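Side-chain contacts in dihydrodipicolinate synthase (Bacteroides thetaiotaomicron, PDB 4XKY), which probably works as a Schiff-base-forming aldolase of the DapA family, joining pyruvate to an aldehyde for lysine synthesis or cleaving N-acetylneuraminate: residues A212-E217 with K260-A265; L266-I271 with G289-A294. All coordinates share one frame; numbering follows the deposited sequence.

Interaction 1: A212-E217 with K260-A265. With ACT (acetate ion), chain E.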
loop_
_atom_site.group_PDB
_atom_site.type_symbol
_atom_site.label_atom_id
_atom_site.label_comp_id
_atom_site.label_asym_id
_atom_site.label_seq_id
_atom_site.Cartn_x
_atom_site.Cartn_y
_atom_site.Cartn_z
ATOM N N ALA A 212 -2.365 -16.403 -25.230
ATOM C CA ALA A 212 -1.860 -16.930 -26.503
ATOM C C ALA A 212 -1.315 -18.354 -26.332
ATOM O O ALA A 212 -1.156 -19.071 -27.318
ATOM C CB ALA A 212 -0.819 -16.004 -27.121
ATOM N N ASN A 213 -1.017 -18.769 -25.100
ATOM C CA ASN A 213 -0.726 -20.185 -24.849
ATOM C C ASN A 213 -1.878 -21.077 -25.387
ATOM O O ASN A 213 -1.635 -22.141 -25.928
ATOM C CB ASN A 213 -0.506 -20.470 -23.356
ATOM C CG ASN A 213 0.888 -20.024 -22.835
ATOM O OD1 ASN A 213 1.850 -20.769 -22.909
ATOM N ND2 ASN A 213 0.962 -18.849 -22.245
ATOM N N MET A 214 -3.128 -20.646 -25.210
ATOM C CA MET A 214 -4.295 -21.467 -25.555
ATOM C C MET A 214 -4.687 -21.260 -27.019
ATOM O O MET A 214 -4.911 -22.234 -27.730
ATOM C CB MET A 214 -5.532 -21.118 -24.707
ATOM C CG MET A 214 -5.418 -21.302 -23.192
ATOM S SD MET A 214 -6.925 -20.782 -22.332
ATOM C CE MET A 214 -6.831 -18.997 -22.383
ATOM N N PHE A 215 -4.762 -19.990 -27.440
ATOM C CA PHE A 215 -5.350 -19.590 -28.734
ATOM C C PHE A 215 -4.443 -18.589 -29.429
ATOM O O PHE A 215 -4.775 -17.419 -29.513
ATOM C CB PHE A 215 -6.743 -18.946 -28.531
ATOM C CG PHE A 215 -7.684 -19.793 -27.716
ATOM C CD1 PHE A 215 -8.060 -21.048 -28.165
ATOM C CD2 PHE A 215 -8.185 -19.333 -26.506
ATOM C CE1 PHE A 215 -8.908 -21.839 -27.417
ATOM C CE2 PHE A 215 -9.012 -20.116 -25.746
ATOM C CZ PHE A 215 -9.383 -21.371 -26.206
ATOM N N PRO A 216 -3.278 -19.041 -29.913
ATOM C CA PRO A 216 -2.324 -18.092 -30.507
ATOM C C PRO A 216 -2.921 -17.340 -31.695
ATOM O O PRO A 216 -2.687 -16.144 -31.854
ATOM C CB PRO A 216 -1.166 -18.983 -30.970
ATOM C CG PRO A 216 -1.661 -20.390 -30.852
ATOM C CD PRO A 216 -2.711 -20.389 -29.796
ATOM N N GLU A 217 -3.714 -18.023 -32.508
ATOM C CA GLU A 217 -4.270 -17.383 -33.704
ATOM C C GLU A 217 -5.191 -16.229 -33.401
ATOM O O GLU A 217 -5.191 -15.242 -34.123
ATOM C CB GLU A 217 -5.009 -18.395 -34.581
ATOM C CG GLU A 217 -4.030 -19.385 -35.175
ATOM C CD GLU A 217 -4.659 -20.435 -36.063
ATOM O OE1 GLU A 217 -5.905 -20.443 -36.225
ATOM O OE2 GLU A 217 -3.886 -21.254 -36.607
ATOM N N LYS A 260 -4.087 -20.980 -12.672
ATOM C CA LYS A 260 -4.792 -22.231 -12.547
ATOM C C LYS A 260 -5.745 -22.468 -13.707
ATOM O O LYS A 260 -5.872 -23.577 -14.179
ATOM C CB LYS A 260 -5.534 -22.286 -11.220
ATOM C CG LYS A 260 -4.586 -22.486 -10.069
ATOM C CD LYS A 260 -5.066 -21.884 -8.766
ATOM C CE LYS A 260 -5.722 -22.858 -7.850
ATOM N NZ LYS A 260 -5.332 -22.484 -6.462
ATOM N N GLY A 261 -6.445 -21.419 -14.114
ATOM C CA GLY A 261 -7.380 -21.502 -15.206
ATOM C C GLY A 261 -6.700 -21.743 -16.527
ATOM O O GLY A 261 -7.108 -22.635 -17.288
ATOM N N LEU A 262 -5.681 -20.943 -16.815
ATOM C CA LEU A 262 -4.877 -21.136 -18.018
ATOM C C LEU A 262 -4.344 -22.553 -18.119
ATOM O O LEU A 262 -4.516 -23.222 -19.111
ATOM C CB LEU A 262 -3.688 -20.192 -17.997
ATOM C CG LEU A 262 -2.871 -20.058 -19.262
ATOM C CD1 LEU A 262 -3.755 -19.535 -20.372
ATOM C CD2 LEU A 262 -1.717 -19.093 -19.024
ATOM N N LYS A 263 -3.705 -23.024 -17.062
ATOM C CA LYS A 263 -3.144 -24.370 -17.089
ATOM C C LYS A 263 -4.238 -25.464 -17.178
ATOM O O LYS A 263 -4.072 -26.452 -17.887
ATOM C CB LYS A 263 -2.203 -24.585 -15.903
ATOM C CG LYS A 263 -0.799 -24.030 -16.114
ATOM C CD LYS A 263 0.161 -24.687 -15.134
ATOM C CE LYS A 263 1.604 -24.480 -15.529
ATOM N NZ LYS A 263 2.573 -25.144 -14.602
ATOM N N CYS A 264 -5.347 -25.285 -16.466
ATOM C CA CYS A 264 -6.469 -26.206 -16.579
ATOM C C CYS A 264 -6.947 -26.271 -18.053
ATOM O O CYS A 264 -7.087 -27.363 -18.651
ATOM C CB CYS A 264 -7.592 -25.752 -15.664
ATOM S SG CYS A 264 -8.950 -26.911 -15.612
ATOM N N ALA A 265 -7.144 -25.093 -18.645
ATOM C CA ALA A 265 -7.589 -25.019 -20.032
ATOM C C ALA A 265 -6.605 -25.698 -20.976
ATOM O O ALA A 265 -7.053 -26.422 -21.860
ATOM C CB ALA A 265 -7.810 -23.590 -20.474
HETATM C C ACT E . -6.342 -20.629 -31.935
HETATM O O ACT E . -5.101 -20.824 -31.895
HETATM O OXT ACT E . -6.825 -19.486 -31.808
HETATM C CH3 ACT E . -7.306 -21.771 -32.143
#

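Interaction 2: L266-I271 with G289-A294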
loop_
_atom_site.group_PDB
_atom_site.type_symbol
_atom_site.label_atom_id
_atom_site.label_comp_id
_atom_site.label_asym_id
_atom_site.label_seq_id
_atom_site.Cartn_x
_atom_site.Cartn_y
_atom_site.Cartn_z
ATOM N N LEU A 266 -5.303 -25.457 -20.785
ATOM C CA LEU A 266 -4.253 -26.090 -21.598
ATOM C C LEU A 266 -4.338 -27.624 -21.562
ATOM O O LEU A 266 -4.163 -28.288 -22.594
ATOM C CB LEU A 266 -2.841 -25.605 -21.218
ATOM C CG LEU A 266 -2.534 -24.141 -21.582
ATOM C CD1 LEU A 266 -1.203 -23.695 -21.005
ATOM C CD2 LEU A 266 -2.541 -23.831 -23.073
ATOM N N SER A 267 -4.641 -28.162 -20.387
ATOM C CA SER A 267 -4.809 -29.594 -20.205
ATOM C C SER A 267 -6.066 -30.130 -20.913
ATOM O O SER A 267 -6.012 -31.144 -21.612
ATOM C CB SER A 267 -4.844 -29.943 -18.716
ATOM O OG SER A 267 -5.387 -31.227 -18.555
ATOM N N LEU A 268 -7.179 -29.416 -20.748
ATOM C CA LEU A 268 -8.435 -29.780 -21.384
ATOM C C LEU A 268 -8.316 -29.691 -22.894
ATOM O O LEU A 268 -8.903 -30.475 -23.617
ATOM C CB LEU A 268 -9.556 -28.874 -20.890
ATOM C CG LEU A 268 -10.068 -29.207 -19.489
ATOM C CD1 LEU A 268 -10.864 -28.039 -18.968
ATOM C CD2 LEU A 268 -10.914 -30.478 -19.517
ATOM N N LEU A 269 -7.500 -28.761 -23.364
ATOM C CA LEU A 269 -7.202 -28.670 -24.790
ATOM C C LEU A 269 -6.223 -29.726 -25.344
ATOM O O LEU A 269 -5.970 -29.716 -26.535
ATOM C CB LEU A 269 -6.707 -27.261 -25.107
ATOM C CG LEU A 269 -7.757 -26.165 -24.945
ATOM C CD1 LEU A 269 -7.053 -24.830 -24.905
ATOM C CD2 LEU A 269 -8.765 -26.168 -26.078
ATOM N N GLY A 270 -5.699 -30.641 -24.523
ATOM C CA GLY A 270 -4.745 -31.659 -25.005
ATOM C C GLY A 270 -3.310 -31.167 -25.205
ATOM O O GLY A 270 -2.488 -31.861 -25.771
ATOM N N ILE A 271 -2.983 -29.970 -24.735
ATOM C CA ILE A 271 -1.655 -29.380 -25.017
ATOM C C ILE A 271 -0.597 -29.790 -23.989
ATOM O O ILE A 271 0.429 -30.359 -24.353
ATOM C CB ILE A 271 -1.744 -27.852 -25.154
ATOM C CG1 ILE A 271 -2.579 -27.500 -26.392
ATOM C CG2 ILE A 271 -0.351 -27.223 -25.276
ATOM C CD1 ILE A 271 -3.388 -26.219 -26.254
ATOM N N GLY A 289 -14.306 -28.774 -14.160
ATOM C CA GLY A 289 -15.626 -28.782 -14.812
ATOM C C GLY A 289 -16.099 -27.410 -15.270
ATOM O O GLY A 289 -16.655 -27.258 -16.354
ATOM N N LYS A 290 -15.876 -26.400 -14.446
ATOM C CA LYS A 290 -16.263 -25.046 -14.809
ATOM C C LYS A 290 -15.418 -24.491 -15.920
ATOM O O LYS A 290 -15.904 -23.734 -16.749
ATOM C CB LYS A 290 -16.122 -24.100 -13.633
ATOM C CG LYS A 290 -17.160 -24.304 -12.555
ATOM C CD LYS A 290 -17.115 -23.148 -11.579
ATOM C CE LYS A 290 -17.627 -23.565 -10.226
ATOM N NZ LYS A 290 -19.109 -23.696 -10.214
ATOM N N ILE A 291 -14.128 -24.799 -15.906
ATOM C CA ILE A 291 -13.268 -24.297 -16.943
ATOM C C ILE A 291 -13.686 -24.964 -18.259
ATOM O O ILE A 291 -13.761 -24.303 -19.255
ATOM C CB ILE A 291 -11.765 -24.528 -16.632
ATOM C CG1 ILE A 291 -11.328 -23.674 -15.437
ATOM C CG2 ILE A 291 -10.914 -24.213 -17.853
ATOM C CD1 ILE A 291 -11.081 -22.218 -15.735
ATOM N N TRP A 292 -13.964 -26.265 -18.262
ATOM C CA TRP A 292 -14.402 -26.956 -19.490
ATOM C C TRP A 292 -15.682 -26.306 -20.075
ATOM O O TRP A 292 -15.748 -26.002 -21.272
ATOM C CB TRP A 292 -14.587 -28.460 -19.220
ATOM C CG TRP A 292 -15.130 -29.269 -20.378
ATOM C CD1 TRP A 292 -16.260 -30.024 -20.372
ATOM C CD2 TRP A 292 -14.546 -29.429 -21.685
ATOM N NE1 TRP A 292 -16.434 -30.630 -21.593
ATOM C CE2 TRP A 292 -15.403 -30.273 -22.423
ATOM C CE3 TRP A 292 -13.405 -28.911 -22.310
ATOM C CZ2 TRP A 292 -15.147 -30.637 -23.767
ATOM C CZ3 TRP A 292 -13.145 -29.268 -23.653
ATOM C CH2 TRP A 292 -14.017 -30.129 -24.357
ATOM N N LYS A 293 -16.672 -26.067 -19.216
ATOM C CA LYS A 293 -17.907 -25.358 -19.603
ATOM C C LYS A 293 -17.610 -24.007 -20.227
ATOM O O LYS A 293 -18.176 -23.622 -21.260
ATOM C CB LYS A 293 -18.800 -25.154 -18.370
ATOM C CG LYS A 293 -20.047 -24.301 -18.583
ATOM C CD LYS A 293 -20.980 -24.943 -19.598
ATOM C CE LYS A 293 -22.328 -24.245 -19.683
ATOM N NZ LYS A 293 -23.377 -25.265 -19.949
ATOM N N ALA A 294 -16.735 -23.259 -19.577
ATOM C CA ALA A 294 -16.300 -21.986 -20.127
ATOM C C ALA A 294 -15.683 -22.147 -21.527
ATOM O O ALA A 294 -15.958 -21.337 -22.427
ATOM C CB ALA A 294 -15.302 -21.321 -19.195
#

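Interaction 1: A212-E217 with K260-A265
In the turn that carries the (beta/alpha)8 barrel from its last strand, 206-207, into helix 216-227, Met-214 and Asn-213 lie against Leu-262 and Ala-265 of helix 257-268. On the turn's side Met-214 does most of the touching. A bend at its thioether (chi3 -75°) folds its end around one branch of Leu-262: CG and CE both sit 3.7 Å from Leu-262 CD1. At the bend, SD meets the methyl of Ala-265, with SD to CB 3.5 Å. The other Leu-262 branch, CD2, lies 4.2 Å from Asn-213 ND2, the two side chains crossing at about a right angle; that nitrogen donates instead to the carbonyls of Gly-210 and Pro-11. The Leu-262 side chain also comes within about 4 Å (nearest atoms) of that of Thr-48, a predicted pyruvate-binding residue. An alanine in place of Met-214 would probably open a gap beside Leu-262 CD1 and deprive the Ala-265 methyl of its sulfur neighbour. Further along, an acetate, probably from the crystallisation liquor, sits at the start of helix 216-227, taking a bond from Glu-217 N to its O (3.2 Å, 161°) and another from Leu-218 N. With no hydrogen bond between the segments, apolar packing holds them together.

Interaction 2: L266-I271 with G289-A294
Leu-268 puts one methyl, CD1, onto the backbone of helix 285-298 where Ile-291 and Trp-292 follow each other, and this is the tight part of the contact. CD1 lies 3.6 Å from Trp-292 N and 3.8 Å from Trp-292 CB, so the methyl rests on main chain as much as on side chain. Ile-291 closes the inner side with its CG2 branch, 4.0 Å from the same CD1, while its longer branch leads away toward the buried face of helix 257-268. The second Leu-268 methyl, CD2, is held less closely: its neighbour is Trp-292 CE3, at 4.1 Å, approached obliquely. With chi1 176° swinging CG away from its own amide nitrogen, Trp-292 carries the indole past Leu-268 on the exposed side. In the crystal both Leu-268 and Trp-292 also touch a neighbouring molecule. Leu-268 is the last residue of helix 257-268, which ends in a Schellman motif: Ile-271 N bonds back to Leu-266 O (3.0 Å), Gly-270 N bonds to Ser-267 O, and Gly-270 takes the positive phi (78°) that glycine readily accepts. Both helices belong to the C-terminal helical part that follows the barrel. No hydrogen bond joins the two segments, but Ser-267 OG is hydrogen-bonded to Arg-288 NH1, one residue before Gly-289. Leu-268 is further flanked on helix 285-298 by Arg-288 and Leu-295.

In the fold
Both contacts use helix 257-268 and lie about 9 Å apart, centre to centre. Interaction 1 ties the helix to the turn after the last barrel strand, and its touching residues are all buried; interaction 2 ties the end of the same helix to helix 285-298 and runs out to the surface. They meet directly: Leu-266 CD2 packs on Met-214 CG (3.8 Å), and Ile-291 CD1 reaches Gly-261 CA (3.8 Å), a position with no side chain in its way. No hydrogen bond crosses between the segments in either contact. A bent thioether and methyls fill interaction 1 close to a predicted pyruvate site, whereas interaction 2, away from the annotated sites, sets a leucine against backbone and a solvent-exposed indole.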